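Local coordinates for 50S ribosomal protein L16 arginine hydroxylase (Escherichia coli, PDB 4CCL) that catalyses the iron- and 2-oxoglutarate-dependent 3-hydroxylation of an arginine in ribosomal protein uL16, and so helps regulate growth, at residues V318-G322 / E323-S327. Numbering follows the deposited sequence.
Sequences VYANG and EKIDS
The phenol ring of Tyr319 meets Lys324 obliquely, with CE2 3.5 Å from Lys324 CB and the neighbouring CD2 close to Lys324 CA and CB, so that the CD2-CE2 side of the ring rests obliquely against the root of the lysine chain; Glu323 O also lies obliquely to the ring. Tyr319 CG is turned anti to its own carbonyl carbon (chi1 -59°), which carries the ring across to the neighbouring strand at this non-hydrogen-bonded pair. Beyond CG the extended lysine leads away from the ring, and its NZ forms a salt bridge, 3.6 Å long, with Asp326 OD2. Replacing Tyr319 with an alanine would probably uncover the aliphatic base of Lys324 and take away the side chain's contacts with Ser273 and Ile314. On the other face of the sheet Ile325 reaches back over Val318, its CG1 3.6 Å from Val318 CB, while CD1 lies 3.7 Å from Val318 CG1 and also touches Ala320 CB. This apolar patch continues onto Met359 and Leu363 of helix 354-365. Two pairs of backbone bonds join the strands, Val318 with Ile325 and Ala320 with Glu323; in the latter, the bond from Glu323 N to Ala320 O, 3.1 Å, closes the reversal of the chain. Asn321 and Gly322 occupy the corners of that reversal, and Tyr368 OH bonds both Asn321 ND2 and Glu323 OE2. The result is a beta hairpin with a two-residue type I' turn at Asn321-Gly322, supplying the last two strands of the small three-stranded antiparallel sheet in the ROXA-like winged-helix region.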
loop_
_atom_site.group_PDB
_atom_site.type_symbol
_atom_site.label_atom_id
_atom_site.label_comp_id
_atom_site.label_asym_id
_atom_site.label_seq_id
_atom_site.Cartn_x
_atom_site.Cartn_y
_atom_site.Cartn_z
ATOM N N VAL B 318 21.751 -5.177 -11.194
ATOM C CA VAL B 318 21.589 -3.902 -11.888
ATOM C C VAL B 318 20.113 -3.731 -12.251
ATOM O O VAL B 318 19.395 -4.714 -12.357
ATOM C CB VAL B 318 22.544 -3.795 -13.103
ATOM C CG1 VAL B 318 22.273 -2.543 -13.916
ATOM C CG2 VAL B 318 23.987 -3.795 -12.630
ATOM N N TYR B 319 19.638 -2.495 -12.351
ATOM C CA TYR B 319 18.246 -2.249 -12.698
ATOM C C TYR B 319 18.142 -1.190 -13.783
ATOM O O TYR B 319 18.626 -0.069 -13.619
ATOM C CB TYR B 319 17.446 -1.820 -11.465
ATOM C CG TYR B 319 17.463 -2.834 -10.342
ATOM C CD1 TYR B 319 18.491 -2.851 -9.409
ATOM C CD2 TYR B 319 16.449 -3.775 -10.215
ATOM C CE1 TYR B 319 18.511 -3.774 -8.384
ATOM C CE2 TYR B 319 16.460 -4.703 -9.191
ATOM C CZ TYR B 319 17.493 -4.699 -8.278
ATOM O OH TYR B 319 17.514 -5.619 -7.253
ATOM N N ALA B 320 17.519 -1.560 -14.897
ATOM C CA ALA B 320 17.280 -0.624 -15.987
ATOM C C ALA B 320 15.783 -0.439 -16.213
ATOM O O ALA B 320 15.100 -1.363 -16.660
ATOM C CB ALA B 320 17.950 -1.115 -17.263
ATOM N N ASN B 321 15.288 0.759 -15.909
ATOM C CA ASN B 321 13.890 1.120 -16.146
ATOM C C ASN B 321 12.900 0.131 -15.522
ATOM O O ASN B 321 11.959 -0.320 -16.168
ATOM C CB ASN B 321 13.641 1.317 -17.649
ATOM C CG ASN B 321 12.263 1.879 -17.955
ATOM O OD1 ASN B 321 11.929 2.992 -17.553
ATOM N ND2 ASN B 321 11.460 1.109 -18.682
ATOM N N GLY B 322 13.135 -0.214 -14.261
ATOM C CA GLY B 322 12.231 -1.086 -13.532
ATOM C C GLY B 322 12.567 -2.563 -13.597
ATOM O O GLY B 322 12.104 -3.348 -12.769
ATOM N N GLU B 323 13.377 -2.947 -14.577
ATOM C CA GLU B 323 13.698 -4.355 -14.780
ATOM C C GLU B 323 15.079 -4.724 -14.252
ATOM O O GLU B 323 16.073 -4.053 -14.540
ATOM C CB GLU B 323 13.587 -4.717 -16.259
ATOM C CG GLU B 323 12.202 -4.506 -16.836
ATOM C CD GLU B 323 12.233 -4.216 -18.321
ATOM O OE1 GLU B 323 13.304 -4.391 -18.940
ATOM O OE2 GLU B 323 11.187 -3.801 -18.866
ATOM N N LYS B 324 15.128 -5.801 -13.476
ATOM C CA LYS B 324 16.378 -6.284 -12.914
ATOM C C LYS B 324 17.170 -7.062 -13.953
ATOM O O LYS B 324 16.673 -8.020 -14.539
ATOM C CB LYS B 324 16.103 -7.176 -11.703
ATOM C CG LYS B 324 17.339 -7.830 -11.106
ATOM C CD LYS B 324 16.944 -8.839 -10.036
ATOM C CE LYS B 324 18.102 -9.754 -9.670
ATOM N NZ LYS B 324 17.633 -10.986 -8.970
ATOM N N ILE B 325 18.401 -6.626 -14.186
ATOM C CA ILE B 325 19.354 -7.382 -14.980
ATOM C C ILE B 325 20.436 -7.987 -14.078
ATOM O O ILE B 325 21.077 -7.290 -13.260
ATOM C CB ILE B 325 19.956 -6.539 -16.120
ATOM C CG1 ILE B 325 20.328 -5.147 -15.619
ATOM C CG2 ILE B 325 18.961 -6.412 -17.266
ATOM C CD1 ILE B 325 20.574 -4.148 -16.733
ATOM N N ASP B 326 20.588 -9.303 -14.231
ATOM C CA ASP B 326 21.441 -10.136 -13.396
ATOM C C ASP B 326 22.341 -10.972 -14.294
ATOM O O ASP B 326 21.856 -11.833 -15.028
ATOM C CB ASP B 326 20.562 -11.082 -12.578
ATOM C CG ASP B 326 20.899 -11.074 -11.103
ATOM O OD1 ASP B 326 21.341 -10.020 -10.599
ATOM O OD2 ASP B 326 20.707 -12.120 -10.445
ATOM N N SER B 327 23.647 -10.736 -14.227
ATOM C CA SER B 327 24.594 -11.483 -15.047
ATOM C C SER B 327 25.880 -11.796 -14.284
ATOM O O SER B 327 26.329 -10.999 -13.461
ATOM C CB SER B 327 24.913 -10.709 -16.332
ATOM O OG SER B 327 25.777 -11.448 -17.178
#